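PDB 3DEM: complement factor MASP-3 from Homo sapiens, which acts as a serine protease of the complement system and binds mannan-binding lectin and ficolins through its N-terminal CUB1-EGF-CUB2 region. Local coordinates for residues N7-P15 and V27-F37; N206-D217 and F240-T251. One frame throughout, in Å; residues are numbered along the deposited sequence.

Interaction 1. Residues N7-P15 and V27-F37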
loop_
_atom_site.group_PDB
_atom_site.type_symbol
_atom_site.label_atom_id
_atom_site.label_comp_id
_atom_site.label_asym_id
_atom_site.label_seq_id
_atom_site.Cartn_x
_atom_site.Cartn_y
_atom_site.Cartn_z
ATOM N N ASN A 7 -10.161 -5.145 -11.093
ATOM C CA ASN A 7 -10.887 -5.421 -9.817
ATOM C C ASN A 7 -10.000 -5.275 -8.579
ATOM O O ASN A 7 -9.819 -6.219 -7.813
ATOM C CB ASN A 7 -11.532 -6.807 -9.840
ATOM C CG ASN A 7 -12.485 -7.021 -8.679
ATOM O OD1 ASN A 7 -13.488 -6.309 -8.542
ATOM N ND2 ASN A 7 -12.177 -8.005 -7.833
ATOM N N MET A 8 -9.451 -4.080 -8.404
ATOM C CA MET A 8 -8.687 -3.731 -7.219
ATOM C C MET A 8 -9.612 -3.226 -6.123
ATOM O O MET A 8 -9.167 -2.947 -5.010
ATOM C CB MET A 8 -7.673 -2.636 -7.551
ATOM C CG MET A 8 -6.558 -3.042 -8.507
ATOM S SD MET A 8 -5.268 -4.050 -7.745
ATOM C CE MET A 8 -5.933 -5.688 -8.012
ATOM N N PHE A 9 -10.896 -3.094 -6.447
ATOM C CA PHE A 9 -11.870 -2.510 -5.529
ATOM C C PHE A 9 -13.302 -2.821 -5.950
ATOM O O PHE A 9 -13.545 -3.271 -7.071
ATOM C CB PHE A 9 -11.685 -0.989 -5.456
ATOM C CG PHE A 9 -12.140 -0.256 -6.695
ATOM C CD1 PHE A 9 -13.397 0.334 -6.746
ATOM C CD2 PHE A 9 -11.313 -0.153 -7.804
ATOM C CE1 PHE A 9 -13.816 1.009 -7.885
ATOM C CE2 PHE A 9 -11.726 0.521 -8.945
ATOM C CZ PHE A 9 -12.977 1.101 -8.984
ATOM N N GLY A 10 -14.250 -2.560 -5.055
ATOM C CA GLY A 10 -15.663 -2.729 -5.380
ATOM C C GLY A 10 -16.593 -2.451 -4.221
ATOM O O GLY A 10 -16.156 -2.344 -3.084
ATOM N N GLN A 11 -17.883 -2.331 -4.522
ATOM C CA GLN A 11 -18.921 -2.113 -3.521
ATOM C C GLN A 11 -19.946 -3.226 -3.609
ATOM O O GLN A 11 -20.234 -3.732 -4.691
ATOM C CB GLN A 11 -19.659 -0.797 -3.769
ATOM C CG GLN A 11 -18.811 0.459 -3.746
ATOM C CD GLN A 11 -19.656 1.724 -3.876
ATOM O OE1 GLN A 11 -19.379 2.591 -4.710
ATOM N NE2 GLN A 11 -20.700 1.825 -3.058
ATOM N N ILE A 12 -20.516 -3.592 -2.471
ATOM C CA ILE A 12 -21.560 -4.608 -2.428
ATOM C C ILE A 12 -22.649 -4.176 -1.456
ATOM O O ILE A 12 -22.357 -3.647 -0.386
ATOM C CB ILE A 12 -20.991 -5.967 -1.985
ATOM C CG1 ILE A 12 -20.041 -6.526 -3.043
ATOM C CG2 ILE A 12 -22.103 -6.957 -1.730
ATOM C CD1 ILE A 12 -19.202 -7.679 -2.529
ATOM N N GLN A 13 -23.901 -4.400 -1.839
ATOM C CA GLN A 13 -25.051 -4.080 -1.003
ATOM C C GLN A 13 -25.950 -5.296 -0.913
ATOM O O GLN A 13 -25.910 -6.170 -1.776
ATOM C CB GLN A 13 -25.868 -2.936 -1.616
ATOM C CG GLN A 13 -25.072 -1.700 -1.987
ATOM C CD GLN A 13 -25.881 -0.714 -2.793
ATOM O OE1 GLN A 13 -26.985 -1.023 -3.256
ATOM N NE2 GLN A 13 -25.342 0.487 -2.967
ATOM N N SER A 14 -26.775 -5.343 0.127
ATOM C CA SER A 14 -27.819 -6.356 0.224
ATOM C C SER A 14 -28.918 -6.063 -0.797
ATOM O O SER A 14 -29.125 -4.906 -1.182
ATOM C CB SER A 14 -28.411 -6.367 1.631
ATOM O OG SER A 14 -28.761 -5.053 2.026
ATOM N N PRO A 15 -29.624 -7.111 -1.247
ATOM C CA PRO A 15 -30.767 -6.910 -2.133
ATOM C C PRO A 15 -31.751 -5.914 -1.527
ATOM O O PRO A 15 -32.130 -6.050 -0.358
ATOM C CB PRO A 15 -31.412 -8.296 -2.201
ATOM C CG PRO A 15 -30.313 -9.242 -1.900
ATOM C CD PRO A 15 -29.384 -8.535 -0.954
ATOM N N VAL A 27 -27.550 -14.528 -1.646
ATOM C CA VAL A 27 -26.664 -14.030 -2.684
ATOM C C VAL A 27 -25.219 -14.231 -2.257
ATOM O O VAL A 27 -24.850 -13.939 -1.120
ATOM C CB VAL A 27 -26.919 -12.534 -2.966
ATOM C CG1 VAL A 27 -26.138 -12.075 -4.196
ATOM C CG2 VAL A 27 -28.414 -12.272 -3.148
ATOM N N THR A 28 -24.411 -14.748 -3.171
ATOM C CA THR A 28 -22.992 -14.936 -2.924
ATOM C C THR A 28 -22.178 -14.075 -3.883
ATOM O O THR A 28 -22.457 -14.035 -5.079
ATOM C CB THR A 28 -22.587 -16.416 -3.086
ATOM O OG1 THR A 28 -23.222 -17.201 -2.069
ATOM C CG2 THR A 28 -21.073 -16.584 -2.973
ATOM N N TRP A 29 -21.188 -13.368 -3.351
ATOM C CA TRP A 29 -20.237 -12.632 -4.179
ATOM C C TRP A 29 -18.861 -13.255 -4.026
ATOM O O TRP A 29 -18.349 -13.348 -2.916
ATOM C CB TRP A 29 -20.160 -11.163 -3.757
ATOM C CG TRP A 29 -21.433 -10.412 -3.943
ATOM C CD1 TRP A 29 -21.850 -9.777 -5.077
ATOM C CD2 TRP A 29 -22.458 -10.206 -2.966
ATOM N NE1 TRP A 29 -23.075 -9.194 -4.867
ATOM C CE2 TRP A 29 -23.470 -9.440 -3.579
ATOM C CE3 TRP A 29 -22.624 -10.601 -1.634
ATOM C CZ2 TRP A 29 -24.631 -9.057 -2.905
ATOM C CZ3 TRP A 29 -23.778 -10.215 -0.966
ATOM C CH2 TRP A 29 -24.763 -9.453 -1.602
ATOM N N ASN A 30 -18.264 -13.677 -5.135
ATOM C CA ASN A 30 -16.896 -14.179 -5.108
ATOM C C ASN A 30 -15.913 -13.097 -5.557
ATOM O O ASN A 30 -16.042 -12.545 -6.648
ATOM C CB ASN A 30 -16.752 -15.438 -5.970
ATOM C CG ASN A 30 -17.414 -16.660 -5.344
ATOM O OD1 ASN A 30 -17.813 -16.636 -4.180
ATOM N ND2 ASN A 30 -17.530 -17.736 -6.119
ATOM N N ILE A 31 -14.945 -12.787 -4.702
ATOM C CA ILE A 31 -13.957 -11.758 -5.011
ATOM C C ILE A 31 -12.570 -12.365 -5.171
ATOM O O ILE A 31 -12.022 -12.941 -4.236
ATOM C CB ILE A 31 -13.892 -10.685 -3.911
ATOM C CG1 ILE A 31 -15.282 -10.105 -3.640
ATOM C CG2 ILE A 31 -12.918 -9.587 -4.300
ATOM C CD1 ILE A 31 -15.353 -9.290 -2.375
ATOM N N THR A 32 -12.006 -12.236 -6.362
ATOM C CA THR A 32 -10.652 -12.705 -6.612
ATOM C C THR A 32 -9.772 -11.536 -7.029
ATOM O O THR A 32 -10.153 -10.734 -7.877
ATOM C CB THR A 32 -10.613 -13.799 -7.705
ATOM O OG1 THR A 32 -11.434 -14.903 -7.308
ATOM C CG2 THR A 32 -9.184 -14.297 -7.927
ATOM N N VAL A 33 -8.604 -11.432 -6.404
ATOM C CA VAL A 33 -7.594 -10.457 -6.808
ATOM C C VAL A 33 -6.344 -11.189 -7.301
ATOM O O VAL A 33 -6.188 -12.387 -7.059
ATOM C CB VAL A 33 -7.238 -9.478 -5.657
ATOM C CG1 VAL A 33 -8.434 -8.594 -5.323
ATOM C CG2 VAL A 33 -6.752 -10.233 -4.424
ATOM N N PRO A 34 -5.454 -10.473 -8.009
ATOM C CA PRO A 34 -4.238 -11.079 -8.543
ATOM C C PRO A 34 -3.325 -11.596 -7.443
ATOM O O PRO A 34 -3.497 -11.242 -6.276
ATOM C CB PRO A 34 -3.556 -9.917 -9.276
ATOM C CG PRO A 34 -4.633 -8.928 -9.527
ATOM C CD PRO A 34 -5.551 -9.046 -8.356
ATOM N N ASP A 35 -2.364 -12.432 -7.826
ATOM C CA ASP A 35 -1.383 -12.956 -6.887
ATOM C C ASP A 35 -0.555 -11.818 -6.303
ATOM O O ASP A 35 -0.241 -10.851 -6.995
ATOM C CB ASP A 35 -0.474 -13.977 -7.573
ATOM C CG ASP A 35 -1.216 -15.236 -7.983
ATOM O OD1 ASP A 35 -2.328 -15.478 -7.460
ATOM O OD2 ASP A 35 -0.681 -15.989 -8.825
ATOM N N GLY A 36 -0.215 -11.935 -5.024
ATOM C CA GLY A 36 0.546 -10.900 -4.338
ATOM C C GLY A 36 -0.350 -9.882 -3.658
ATOM O O GLY A 36 0.132 -8.915 -3.073
ATOM N N PHE A 37 -1.660 -10.099 -3.738
ATOM C CA PHE A 37 -2.625 -9.220 -3.089
ATOM C C PHE A 37 -3.529 -9.985 -2.134
ATOM O O PHE A 37 -3.746 -11.183 -2.292
ATOM C CB PHE A 37 -3.496 -8.502 -4.125
ATOM C CG PHE A 37 -2.739 -7.565 -5.023
ATOM C CD1 PHE A 37 -2.525 -6.249 -4.651
ATOM C CD2 PHE A 37 -2.259 -7.994 -6.247
ATOM C CE1 PHE A 37 -1.837 -5.385 -5.479
ATOM C CE2 PHE A 37 -1.575 -7.137 -7.076
ATOM C CZ PHE A 37 -1.362 -5.830 -6.693
#
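In the first CUB domain, a beta sandwich, Ile12 on strand 9-13 and Trp29 on strand 25-32 meet between the two sheets. Each strand lies at one edge of its own four-stranded sheet within the chain. The short segments run nearly antiparallel, at 169°, with their axes 9.7 Å apart, so side chains rather than backbone bonds fill the gap. Ile12 drops its methyl CG2 straight onto the indole: CG2 is 3.3 Å from the centroid of the Trp29 six-membered ring, only 8° off the ring normal. A chi1 of -67° sets CG1 beside the backbone N of Ile12 and leaves CG2 to reach the ring centre, while CD1 rests near CG and CB of Trp29 and touches CD1 of Ile31. From the opposite face Val27 CG1 lies 3.6 Å above the indole plane, nearer its rim, which clamps the ring between two methyl groups. Pro15 extends this apolar row, its CG 3.8 Å from Val27 CG2. Tyr116, on the neighbouring strand 111-120, touches Ile31 and hydrogen-bonds OD1 of Asn7, leaving the amide ND2 to make a weak hydrogen bond to the carbonyl O of Thr32, 3.4 Å away. Beyond the strand end, Pro34 to Phe37 form a type II beta turn, and Met8 bends over it. Ala118 of strand 111-120 touches Met8, and Ile142 of the second subunit packs on Phe37, so this end of the sandwich lies close to the dimer partner. The Met-aromatic contact is a distant one: Met8 SD stands above a face of Phe37, 4.6 Å from the ring centroid and displaced toward the rim. The terminal methyl folds back instead onto the proline, Met8 CE pressing to 3.4 Å from Pro34 CD, closer than ordinary van der Waals contact.

Interaction 2. Residues N206-D217 and F240-T251. With CA (calcium ion), chain F.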
loop_
_atom_site.group_PDB
_atom_site.type_symbol
_atom_site.label_atom_id
_atom_site.label_comp_id
_atom_site.label_asym_id
_atom_site.label_seq_id
_atom_site.Cartn_x
_atom_site.Cartn_y
_atom_site.Cartn_z
ATOM N N ASN A 206 53.059 -28.333 2.361
ATOM C CA ASN A 206 52.411 -28.840 3.558
ATOM C C ASN A 206 51.230 -27.939 3.925
ATOM O O ASN A 206 51.325 -26.714 3.865
ATOM C CB ASN A 206 53.413 -28.977 4.710
ATOM C CG ASN A 206 54.588 -29.909 4.366
ATOM O OD1 ASN A 206 54.505 -30.741 3.448
ATOM N ND2 ASN A 206 55.687 -29.771 5.107
ATOM N N LEU A 207 50.110 -28.555 4.280
ATOM C CA LEU A 207 48.904 -27.809 4.614
ATOM C C LEU A 207 48.564 -28.023 6.071
ATOM O O LEU A 207 48.713 -29.122 6.601
ATOM C CB LEU A 207 47.720 -28.259 3.759
ATOM C CG LEU A 207 47.838 -28.148 2.239
ATOM C CD1 LEU A 207 46.652 -28.830 1.572
ATOM C CD2 LEU A 207 47.939 -26.693 1.805
ATOM N N GLN A 208 48.085 -26.968 6.712
ATOM C CA GLN A 208 47.799 -27.015 8.129
ATOM C C GLN A 208 46.632 -26.099 8.501
ATOM O O GLN A 208 46.739 -24.880 8.413
ATOM C CB GLN A 208 49.054 -26.625 8.893
ATOM C CG GLN A 208 48.841 -26.474 10.357
ATOM C CD GLN A 208 50.120 -26.661 11.125
ATOM O OE1 GLN A 208 51.197 -26.227 10.680
ATOM N NE2 GLN A 208 50.024 -27.324 12.289
ATOM N N PHE A 209 45.513 -26.690 8.902
ATOM C CA PHE A 209 44.353 -25.910 9.317
ATOM C C PHE A 209 44.575 -25.296 10.693
ATOM O O PHE A 209 45.270 -25.864 11.550
ATOM C CB PHE A 209 43.076 -26.761 9.285
ATOM C CG PHE A 209 42.588 -27.050 7.895
ATOM C CD1 PHE A 209 41.673 -26.203 7.282
ATOM C CD2 PHE A 209 43.065 -28.146 7.186
ATOM C CE1 PHE A 209 41.225 -26.453 5.984
ATOM C CE2 PHE A 209 42.625 -28.403 5.888
ATOM C CZ PHE A 209 41.703 -27.554 5.290
ATOM N N GLU A 210 44.001 -24.118 10.896
ATOM C CA GLU A 210 44.122 -23.442 12.181
ATOM C C GLU A 210 42.889 -22.606 12.515
ATOM O O GLU A 210 42.060 -22.327 11.648
ATOM C CB GLU A 210 45.396 -22.591 12.215
ATOM C CG GLU A 210 45.516 -21.650 11.046
ATOM C CD GLU A 210 46.944 -21.160 10.789
ATOM O OE1 GLU A 210 47.920 -21.839 11.187
ATOM O OE2 GLU A 210 47.089 -20.089 10.165
ATOM N N ASP A 211 42.786 -22.220 13.782
ATOM C CA ASP A 211 41.636 -21.481 14.319
ATOM C C ASP A 211 40.310 -22.216 14.093
ATOM O O ASP A 211 40.279 -23.444 14.044
ATOM C CB ASP A 211 41.590 -20.063 13.749
ATOM C CG ASP A 211 42.857 -19.277 14.038
ATOM O OD1 ASP A 211 43.532 -19.558 15.054
ATOM O OD2 ASP A 211 43.175 -18.369 13.241
ATOM N N ILE A 212 39.222 -21.460 13.956
ATOM C CA ILE A 212 37.884 -22.036 13.788
ATOM C C ILE A 212 37.769 -22.877 12.521
ATOM O O ILE A 212 38.226 -22.473 11.454
ATOM C CB ILE A 212 36.783 -20.938 13.762
ATOM C CG1 ILE A 212 36.567 -20.354 15.157
ATOM C CG2 ILE A 212 35.473 -21.496 13.251
ATOM C CD1 ILE A 212 35.916 -18.979 15.141
ATOM N N PHE A 213 37.173 -24.058 12.663
ATOM C CA PHE A 213 36.788 -24.889 11.533
ATOM C C PHE A 213 35.307 -25.248 11.671
ATOM O O PHE A 213 34.908 -25.941 12.607
ATOM C CB PHE A 213 37.648 -26.151 11.465
ATOM C CG PHE A 213 37.451 -26.950 10.208
ATOM C CD1 PHE A 213 38.238 -26.705 9.089
ATOM C CD2 PHE A 213 36.487 -27.944 10.140
ATOM C CE1 PHE A 213 38.072 -27.435 7.926
ATOM C CE2 PHE A 213 36.308 -28.686 8.974
ATOM C CZ PHE A 213 37.106 -28.433 7.867
ATOM N N ASP A 214 34.494 -24.761 10.741
ATOM C CA ASP A 214 33.043 -24.873 10.858
ATOM C C ASP A 214 32.422 -24.926 9.470
ATOM O O ASP A 214 32.128 -23.893 8.862
ATOM C CB ASP A 214 32.490 -23.700 11.676
ATOM C CG ASP A 214 30.974 -23.715 11.800
ATOM O OD1 ASP A 214 30.331 -24.750 11.506
ATOM O OD2 ASP A 214 30.423 -22.671 12.210
ATOM N N ILE A 215 32.255 -26.149 8.971
ATOM C CA ILE A 215 31.626 -26.402 7.682
ATOM C C ILE A 215 30.403 -27.273 7.923
ATOM O O ILE A 215 30.496 -28.309 8.583
ATOM C CB ILE A 215 32.596 -27.103 6.706
ATOM C CG1 ILE A 215 33.886 -26.286 6.564
ATOM C CG2 ILE A 215 31.940 -27.295 5.336
ATOM C CD1 ILE A 215 34.843 -26.806 5.507
ATOM N N GLU A 216 29.253 -26.836 7.423
ATOM C CA GLU A 216 28.008 -27.570 7.608
ATOM C C GLU A 216 28.190 -29.046 7.261
ATOM O O GLU A 216 28.767 -29.382 6.223
ATOM C CB GLU A 216 26.908 -26.967 6.734
ATOM C CG GLU A 216 25.501 -27.400 7.108
ATOM C CD GLU A 216 24.465 -26.931 6.104
ATOM O OE1 GLU A 216 24.850 -26.257 5.126
ATOM O OE2 GLU A 216 23.268 -27.244 6.285
ATOM N N ASP A 217 27.701 -29.927 8.127
ATOM C CA ASP A 217 27.764 -31.356 7.856
ATOM C C ASP A 217 26.458 -32.063 8.200
ATOM O O ASP A 217 25.478 -31.429 8.588
ATOM C CB ASP A 217 28.952 -32.006 8.579
ATOM C CG ASP A 217 28.778 -32.055 10.094
ATOM O OD1 ASP A 217 27.789 -31.502 10.623
ATOM O OD2 ASP A 217 29.637 -32.663 10.767
ATOM N N PHE A 240 35.888 -32.774 2.931
ATOM C CA PHE A 240 36.025 -32.449 4.344
ATOM C C PHE A 240 34.935 -31.481 4.765
ATOM O O PHE A 240 34.645 -30.508 4.063
ATOM C CB PHE A 240 37.394 -31.827 4.639
ATOM C CG PHE A 240 38.555 -32.706 4.269
ATOM C CD1 PHE A 240 39.440 -32.322 3.273
ATOM C CD2 PHE A 240 38.757 -33.920 4.911
ATOM C CE1 PHE A 240 40.516 -33.129 2.929
ATOM C CE2 PHE A 240 39.823 -34.733 4.569
ATOM C CZ PHE A 240 40.706 -34.336 3.578
ATOM N N CYS A 241 34.333 -31.756 5.916
ATOM C CA CYS A 241 33.333 -30.868 6.488
ATOM C C CYS A 241 33.292 -31.092 7.997
ATOM O O CYS A 241 34.089 -31.861 8.538
ATOM C CB CYS A 241 31.962 -31.125 5.856
ATOM S SG CYS A 241 31.389 -32.816 6.055
ATOM N N GLY A 242 32.382 -30.406 8.681
ATOM C CA GLY A 242 32.202 -30.609 10.117
ATOM C C GLY A 242 32.883 -29.586 11.011
ATOM O O GLY A 242 33.248 -28.498 10.571
ATOM N N GLU A 243 33.049 -29.953 12.279
ATOM C CA GLU A 243 33.579 -29.053 13.301
ATOM C C GLU A 243 35.038 -29.342 13.625
ATOM O O GLU A 243 35.661 -28.632 14.406
ATOM C CB GLU A 243 32.747 -29.168 14.581
ATOM C CG GLU A 243 31.307 -28.715 14.407
ATOM C CD GLU A 243 30.386 -29.246 15.490
ATOM O OE1 GLU A 243 30.714 -29.087 16.686
ATOM O OE2 GLU A 243 29.330 -29.826 15.140
ATOM N N LYS A 244 35.571 -30.392 13.018
ATOM C CA LYS A 244 36.927 -30.841 13.289
ATOM C C LYS A 244 37.715 -30.831 11.987
ATOM O O LYS A 244 37.359 -31.521 11.031
ATOM C CB LYS A 244 36.893 -32.252 13.869
ATOM C CG LYS A 244 38.249 -32.815 14.264
ATOM C CD LYS A 244 38.488 -32.672 15.756
ATOM C CE LYS A 244 39.676 -33.516 16.208
ATOM N NZ LYS A 244 40.923 -33.109 15.499
ATOM N N ALA A 245 38.781 -30.044 11.952
ATOM C CA ALA A 245 39.602 -29.924 10.754
ATOM C C ALA A 245 40.377 -31.213 10.495
ATOM O O ALA A 245 40.717 -31.929 11.430
ATOM C CB ALA A 245 40.557 -28.748 10.884
ATOM N N PRO A 246 40.646 -31.518 9.212
ATOM C CA PRO A 246 41.493 -32.672 8.934
ATOM C C PRO A 246 42.882 -32.454 9.514
ATOM O O PRO A 246 43.293 -31.315 9.735
ATOM C CB PRO A 246 41.554 -32.721 7.402
ATOM C CG PRO A 246 41.050 -31.404 6.926
ATOM C CD PRO A 246 40.176 -30.843 7.987
ATOM N N GLU A 247 43.588 -33.546 9.784
ATOM C CA GLU A 247 44.961 -33.473 10.254
ATOM C C GLU A 247 45.832 -32.806 9.191
ATOM O O GLU A 247 45.467 -32.776 8.018
ATOM C CB GLU A 247 45.480 -34.879 10.564
ATOM C CG GLU A 247 44.650 -35.619 11.596
ATOM C CD GLU A 247 44.713 -34.957 12.956
ATOM O OE1 GLU A 247 45.838 -34.687 13.430
ATOM O OE2 GLU A 247 43.643 -34.705 13.555
ATOM N N PRO A 248 46.983 -32.254 9.602
ATOM C CA PRO A 248 47.897 -31.622 8.659
ATOM C C PRO A 248 48.209 -32.531 7.475
ATOM O O PRO A 248 48.367 -33.742 7.641
ATOM C CB PRO A 248 49.158 -31.394 9.496
ATOM C CG PRO A 248 48.658 -31.259 10.887
ATOM C CD PRO A 248 47.486 -32.194 10.987
ATOM N N ILE A 249 48.293 -31.941 6.288
ATOM C CA ILE A 249 48.529 -32.704 5.072
ATOM C C ILE A 249 49.896 -32.395 4.471
ATOM O O ILE A 249 50.162 -31.261 4.060
ATOM C CB ILE A 249 47.427 -32.432 4.033
ATOM C CG1 ILE A 249 46.083 -32.939 4.563
ATOM C CG2 ILE A 249 47.769 -33.073 2.687
ATOM C CD1 ILE A 249 44.879 -32.398 3.806
ATOM N N SER A 250 50.757 -33.408 4.431
ATOM C CA SER A 250 52.050 -33.293 3.769
ATOM C C SER A 250 51.968 -33.831 2.341
ATOM O O SER A 250 51.916 -35.043 2.126
ATOM C CB SER A 250 53.120 -34.060 4.548
ATOM O OG SER A 250 53.229 -33.573 5.875
ATOM N N THR A 251 51.948 -32.930 1.364
ATOM C CA THR A 251 51.971 -33.345 -0.033
ATOM C C THR A 251 53.411 -33.526 -0.493
ATOM O O THR A 251 54.357 -33.125 0.196
ATOM C CB THR A 251 51.239 -32.336 -0.960
ATOM O OG1 THR A 251 52.076 -31.199 -1.210
ATOM C CG2 THR A 251 49.927 -31.867 -0.332
HETATM CA CA CA F . 25.641 -24.640 3.772
HETATM O O HOH W 1 45.493 -29.303 9.710
HETATM O O HOH W 2 26.284 -22.715 2.501
HETATM O O HOH W 3 26.414 -23.369 5.653
#
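Phe213 and Ala245 form the dense middle of this contact. Ala245 CA sits 3.6 Å above the Phe213 plane, over the ring centre, and its CB wedges between that ring and CB of Phe209. With chi1 at -171°, the Phe213 ring is carried under the 242-246 loop, where Cys241 O meets its edge in plane. Pro246 crosses both phenylalanines: CG is 3.5 Å from CE2 of Phe209, and CD touches CZ of Phe213. Trp271 and Leu273 pack on this apolar cluster from the same chain. Two short antiparallel pairings flank it. Leu207 and Ile249 exchange backbone bonds, the tighter one from Leu207 N to Ile249 O at 2.7 Å; Ile215 and Gly242 form a single bridge whose Ile215 N to Gly242 O bond is almost straight (179°). Between the pairings, strand contact gives way to water 1, which takes the N-H of Phe209 and donates to Pro246 O, 3.0 Å away. The solvent side is looser: Lys244 and Glu247, both exposed and both in 240-251, form a long salt bridge with each other (NZ to OE2 3.7 Å), and Ser250, on the edge strand, faces Asn206 in a non-hydrogen-bonded pair. Past the bridge, Cys241 is disulfide-bonded to Cys223, and Glu216 extends its OE1 to calcium, joined by Asp226, Asp263, Ser265 and two waters, the calcium site of a CUB domain.

Interaction 1 comes first along the chain, in the N-terminal CUB domain, and interaction 2 follows in the second, with the EGF module between them. Their centres lie about 60 Å apart, on opposite sides of the centre of the chain, and their nearest atoms remain about 30 Å from each other. Both domains repeat the same pair of four-stranded antiparallel sheets, but the contacts sample different parts: 7-15 with 27-37 packs one sheet against the other, whereas 206-217 with 240-251 joins strand 205-209 to the short edge strand 249-250 of one sheet and runs on to a calcium site. The first borders the dimer partner; no other chain of the assembly touches the second.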